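Side-chain contacts in variant surface glycoprotein MITat 1.13 (Trypanosoma brucei, PDB 6Z8H), which probably forms, with very many copies of itself, the dense parasite surface coat by which the trypanosome evades the host immune response: residues A29-T32 with G36-S39; I116-G121 with G258-V263. All coordinates share one frame; numbering follows the deposited sequence.

Both contacts are largely buried, and their centres lie about 13 Å apart. Interaction 1 is local: a disulfide ties the loop before helix 34-75 to the start of that helix, only a few residues on. Interaction 2 is distant in sequence and joins helix 78-129 to the beginning of helix 260-273, with an alanine methyl against Asn260 and Ala261. The pair meet where Lys38 CD packs 4.0 Å from Ala120 O. Covalent chemistry is common to both, a sulfur bridge in the first and an N-glycosidic bond in the second, and each has glycan alongside. Interaction 2 hydrogen-bonds to the second subunit; interaction 1 reaches it by a long, weak ion pair.

Interaction 1 of 2, residues A29-T32 with G36-S39; sequences APCT and GCKS. With MAN (alpha-D-mannopyranose), chain C; NAG (2-acetamido-2-deoxy-beta-D-glucopyranose), chain F.
Cys31 and Cys37 close a disulfide, SG to SG 2.1 Å, that staples the N-terminal loop to the opening turns of helix 34-75, one of the long helices that build the variant surface glycoprotein body. Coming from the N-terminus, the carbonyl of Ala29 accepts a hydrogen bond from Arg40, further along that helix. The chain then turns the side chain of Cys31 onto the helix. Cys31 holds SG between its backbone N and its carbonyl carbon (chi1 60°), while Cys37 turns its sulfur back beside its own N, and the two meet with a C-S-S-C torsion of 98°, close to the relaxed value near 90°. Cys31 CB comes in over the helix backbone, 3.6 Å from Cys37 CA and 4.2 Å from Gly36 C. Ala189 touches both cysteines, with Glu172 against Cys31 and Leu191 and Tyr123 against Cys37, so the bridge is enclosed by loops and helix 78-129. Thr32 directs its side chain away and approaches through its backbone, N lying 4.1 Å from Cys37 SG. Beyond the bridge the helix faces carbohydrate. Ser39 CB sits 3.3 Å from O3 of the mannose; the same mannose is hydrogen-bonded to the carbonyl oxygen of Cys35. Lys38 leaves the helix fully extended past Ala120 and Tyr123; its ammonium group bonds to Asn124 OD1, and Lys38 NZ also donates to the acetamide O7 of the N-acetylglucosamine of chain F at 3.0 Å.

Interaction 2 of 2, residues I116-G121 with G258-V263; sequences IEEAAG and GSNATV. With NAG (2-acetamido-2-deoxy-beta-D-glucopyranose), chain E.
Asn260 meets Ala119 with the closest backbone approach where helix 260-273 begins against helix 78-129, and Asn260 carries the N-linked glycan of an Asn-Ala-Thr sequon. Its CB meets the methyl of Ala119, CB to CB 4.4 Å; the same methyl lies 4.1 Å from Asn260 O and also reaches Ala261 CA. From there CG swings beside the backbone N (chi1 -81°), which takes the amide out past the helix start toward Glu118. Asn260 OD1 stands 4.0 Å from Glu118 OE2, two acceptors that share a donor: ND2 of Asn124 of the second subunit hydrogen-bonds to the carboxylate and, weakly, to OD1. At the tip, Asn260 ND2 is joined to C1 of the N-acetylglucosamine at 1.5 Å. The ring runs outward, but its acetamide turns toward Glu118. The sugar N2 donates to Glu118 OE2 at 3.1 Å, with a bent N-H...O angle of 140°, and so holds the acetamide beside the extended Glu118 chain; the acetamide methyl C8 is 4.0 Å from Val263 CG1. OE2 is thus held by the glycan and by the partner subunit together. Around this junction, Val122 of helix 78-129 touches Asn260 and Tyr123 touches Ala261, while Ile116, one turn before Ala119, packs on Leu41, Leu42 and Leu45 of helix 34-75 and on Ala264 and Leu268 of helix 260-273, which follows strand 247-253.

Interaction 1 of 2, residues A29-T32 with G36-S39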
loop_
_atom_site.group_PDB
_atom_site.type_symbol
_atom_site.label_atom_id
_atom_site.label_comp_id
_atom_site.label_asym_id
_atom_site.label_seq_id
_atom_site.Cartn_x
_atom_site.Cartn_y
_atom_site.Cartn_z
ATOM N N ALA A 29 14.334 -22.351 -7.958
ATOM C CA ALA A 29 14.546 -22.041 -9.369
ATOM C C ALA A 29 13.775 -20.784 -9.768
ATOM O O ALA A 29 12.654 -20.568 -9.300
ATOM C CB ALA A 29 14.076 -23.202 -10.244
ATOM N N PRO A 30 14.334 -19.960 -10.656
ATOM C CA PRO A 30 13.648 -18.723 -11.033
ATOM C C PRO A 30 12.336 -19.010 -11.750
ATOM O O PRO A 30 12.130 -20.077 -12.341
ATOM C CB PRO A 30 14.647 -18.022 -11.965
ATOM C CG PRO A 30 15.981 -18.635 -11.662
ATOM C CD PRO A 30 15.703 -20.028 -11.200
ATOM N N CYS A 31 11.455 -18.012 -11.717
ATOM C CA CYS A 31 10.210 -18.091 -12.459
ATOM C C CYS A 31 10.491 -17.992 -13.958
ATOM O O CYS A 31 11.519 -17.456 -14.396
ATOM C CB CYS A 31 9.251 -16.981 -12.027
ATOM S SG CYS A 31 9.844 -15.245 -12.246
ATOM N N THR A 32 9.551 -18.501 -14.752
ATOM C CA THR A 32 9.794 -18.710 -16.184
ATOM C C THR A 32 8.691 -18.211 -17.109
ATOM O O THR A 32 8.903 -18.195 -18.326
ATOM C CB THR A 32 10.057 -20.199 -16.502
ATOM O OG1 THR A 32 8.940 -21.007 -16.079
ATOM C CG2 THR A 32 11.324 -20.681 -15.802
ATOM N N GLY A 36 3.621 -16.817 -13.909
ATOM C CA GLY A 36 4.311 -17.377 -12.763
ATOM C C GLY A 36 5.145 -16.346 -12.031
ATOM O O GLY A 36 5.168 -16.319 -10.796
ATOM N N CYS A 37 5.849 -15.490 -12.761
ATOM C CA CYS A 37 6.651 -14.462 -12.114
ATOM C C CYS A 37 5.765 -13.510 -11.319
ATOM O O CYS A 37 6.078 -13.164 -10.171
ATOM C CB CYS A 37 7.462 -13.657 -13.119
ATOM S SG CYS A 37 8.808 -14.563 -13.897
ATOM N N LYS A 38 4.620 -13.132 -11.880
ATOM C CA LYS A 38 3.731 -12.205 -11.197
ATOM C C LYS A 38 3.141 -12.869 -9.974
ATOM O O LYS A 38 3.107 -12.265 -8.898
ATOM C CB LYS A 38 2.616 -11.750 -12.141
ATOM C CG LYS A 38 1.588 -10.816 -11.503
ATOM C CD LYS A 38 0.485 -10.412 -12.500
ATOM C CE LYS A 38 -0.614 -9.664 -11.750
ATOM N NZ LYS A 38 -1.734 -9.329 -12.618
ATOM N N SER A 39 2.662 -14.107 -10.108
ATOM C CA SER A 39 2.086 -14.825 -8.977
ATOM C C SER A 39 3.103 -14.993 -7.861
ATOM O O SER A 39 2.794 -14.749 -6.685
ATOM C CB SER A 39 1.554 -16.186 -9.419
ATOM O OG SER A 39 1.103 -16.905 -8.287
HETATM C C1 MAN C . -3.866 -17.083 -11.389
HETATM C C2 MAN C . -2.824 -15.951 -11.382
HETATM C C3 MAN C . -1.543 -16.355 -12.024
HETATM C C4 MAN C . -1.026 -17.710 -11.501
HETATM C C5 MAN C . -2.137 -18.771 -11.614
HETATM C C6 MAN C . -1.703 -20.079 -10.966
HETATM O O2 MAN C . -2.432 -15.644 -10.048
HETATM O O3 MAN C . -0.541 -15.375 -11.877
HETATM O O4 MAN C . 0.092 -18.149 -12.298
HETATM O O5 MAN C . -3.310 -18.307 -10.932
HETATM O O6 MAN C . -0.260 -20.156 -11.079
HETATM C C1 NAG F . -5.969 -11.084 -14.861
HETATM C C2 NAG F . -5.100 -12.344 -14.823
HETATM C C3 NAG F . -5.963 -13.522 -15.195
HETATM C C4 NAG F . -7.132 -13.573 -14.244
HETATM C C5 NAG F . -7.875 -12.225 -14.293
HETATM C C6 NAG F . -9.085 -12.114 -13.410
HETATM C C7 NAG F . -2.733 -11.957 -15.219
HETATM C C8 NAG F . -1.659 -11.767 -16.219
HETATM N N2 NAG F . -3.914 -12.217 -15.625
HETATM O O3 NAG F . -5.130 -14.670 -15.115
HETATM O O4 NAG F . -8.142 -14.514 -14.563
HETATM O O5 NAG F . -7.022 -11.226 -13.982
HETATM O O6 NAG F . -8.736 -12.395 -12.066
HETATM O O7 NAG F . -2.510 -11.822 -14.084
#

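Interaction 2 of 2, residues I116-G121 with G258-V263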
loop_
_atom_site.group_PDB
_atom_site.type_symbol
_atom_site.label_atom_id
_atom_site.label_comp_id
_atom_site.label_asym_id
_atom_site.label_seq_id
_atom_site.Cartn_x
_atom_site.Cartn_y
_atom_site.Cartn_z
ATOM N N ILE A 116 6.610 -3.671 -6.081
ATOM C CA ILE A 116 6.134 -4.967 -6.557
ATOM C C ILE A 116 4.918 -4.805 -7.455
ATOM O O ILE A 116 4.811 -5.491 -8.475
ATOM C CB ILE A 116 5.852 -5.915 -5.375
ATOM C CG1 ILE A 116 7.144 -6.522 -4.833
ATOM C CG2 ILE A 116 4.842 -6.978 -5.785
ATOM C CD1 ILE A 116 6.966 -7.361 -3.616
ATOM N N GLU A 117 3.975 -3.932 -7.096
ATOM C CA GLU A 117 2.782 -3.751 -7.918
ATOM C C GLU A 117 3.120 -3.113 -9.270
ATOM O O GLU A 117 2.539 -3.494 -10.291
ATOM C CB GLU A 117 1.720 -2.943 -7.158
ATOM C CG GLU A 117 1.108 -3.709 -5.979
ATOM C CD GLU A 117 0.176 -4.858 -6.402
ATOM O OE1 GLU A 117 0.114 -5.199 -7.605
ATOM O OE2 GLU A 117 -0.488 -5.405 -5.488
ATOM N N GLU A 118 4.102 -2.196 -9.318
ATOM C CA GLU A 118 4.553 -1.667 -10.603
ATOM C C GLU A 118 5.141 -2.775 -11.466
ATOM O O GLU A 118 4.844 -2.857 -12.663
ATOM C CB GLU A 118 5.567 -0.534 -10.399
ATOM C CG GLU A 118 5.996 0.103 -11.717
ATOM C CD GLU A 118 6.870 1.320 -11.568
ATOM O OE1 GLU A 118 6.957 1.859 -10.453
ATOM O OE2 GLU A 118 7.470 1.786 -12.548
ATOM N N ALA A 119 5.980 -3.639 -10.888
ATOM C CA ALA A 119 6.543 -4.742 -11.662
ATOM C C ALA A 119 5.464 -5.706 -12.123
ATOM O O ALA A 119 5.536 -6.220 -13.244
ATOM C CB ALA A 119 7.600 -5.461 -10.830
ATOM N N ALA A 120 4.426 -5.902 -11.311
ATOM C CA ALA A 120 3.315 -6.779 -11.660
ATOM C C ALA A 120 2.566 -6.241 -12.864
ATOM O O ALA A 120 2.159 -7.013 -13.742
ATOM C CB ALA A 120 2.371 -6.904 -10.458
ATOM N N GLY A 121 2.433 -4.923 -12.959
ATOM C CA GLY A 121 1.827 -4.340 -14.145
ATOM C C GLY A 121 2.646 -4.624 -15.396
ATOM O O GLY A 121 2.103 -4.950 -16.468
ATOM N N GLY A 258 13.321 -3.672 -17.527
ATOM C CA GLY A 258 14.465 -2.938 -17.020
ATOM C C GLY A 258 14.842 -3.461 -15.653
ATOM O O GLY A 258 14.969 -4.665 -15.440
ATOM N N SER A 259 15.005 -2.544 -14.715
ATOM C CA SER A 259 15.369 -2.898 -13.353
ATOM C C SER A 259 14.163 -2.966 -12.422
ATOM O O SER A 259 14.349 -3.011 -11.203
ATOM C CB SER A 259 16.430 -1.930 -12.840
ATOM O OG SER A 259 15.946 -0.612 -12.696
ATOM N N ASN A 260 12.944 -2.979 -12.955
ATOM C CA ASN A 260 11.762 -2.898 -12.098
ATOM C C ASN A 260 11.662 -4.109 -11.182
ATOM O O ASN A 260 11.297 -3.977 -10.006
ATOM C CB ASN A 260 10.495 -2.873 -12.940
ATOM C CG ASN A 260 10.148 -1.505 -13.528
ATOM O OD1 ASN A 260 9.149 -1.401 -14.244
ATOM N ND2 ASN A 260 10.954 -0.480 -13.266
ATOM N N ALA A 261 11.963 -5.303 -11.703
ATOM C CA ALA A 261 11.855 -6.491 -10.866
ATOM C C ALA A 261 13.003 -6.565 -9.871
ATOM O O ALA A 261 12.815 -7.012 -8.739
ATOM C CB ALA A 261 11.819 -7.747 -11.723
ATOM N N THR A 262 14.191 -6.102 -10.264
ATOM C CA THR A 262 15.318 -6.065 -9.343
ATOM C C THR A 262 15.035 -5.124 -8.188
ATOM O O THR A 262 15.320 -5.458 -7.041
ATOM C CB THR A 262 16.573 -5.610 -10.093
ATOM O OG1 THR A 262 16.790 -6.445 -11.233
ATOM C CG2 THR A 262 17.790 -5.618 -9.180
ATOM N N VAL A 263 14.477 -3.944 -8.468
ATOM C CA VAL A 263 14.180 -2.968 -7.424
ATOM C C VAL A 263 13.093 -3.480 -6.490
ATOM O O VAL A 263 13.135 -3.221 -5.282
ATOM C CB VAL A 263 13.802 -1.637 -8.096
ATOM C CG1 VAL A 263 13.130 -0.711 -7.173
ATOM C CG2 VAL A 263 15.044 -0.981 -8.711
HETATM C C1 NAG E . 10.496 0.919 -13.748
HETATM C C2 NAG E . 10.958 2.047 -12.713
HETATM C C3 NAG E . 10.666 3.413 -13.195
HETATM C C4 NAG E . 11.167 3.572 -14.610
HETATM C C5 NAG E . 10.628 2.417 -15.416
HETATM C C6 NAG E . 11.049 2.502 -16.863
HETATM C C7 NAG E . 11.134 1.697 -10.284
HETATM C C8 NAG E . 10.354 1.395 -9.070
HETATM N N2 NAG E . 10.387 1.739 -11.393
HETATM O O3 NAG E . 11.318 4.352 -12.374
HETATM O O4 NAG E . 10.520 4.729 -14.940
HETATM O O5 NAG E . 11.131 1.231 -14.930
HETATM O O6 NAG E . 10.222 1.666 -17.618
HETATM O O7 NAG E . 12.279 1.926 -10.217
#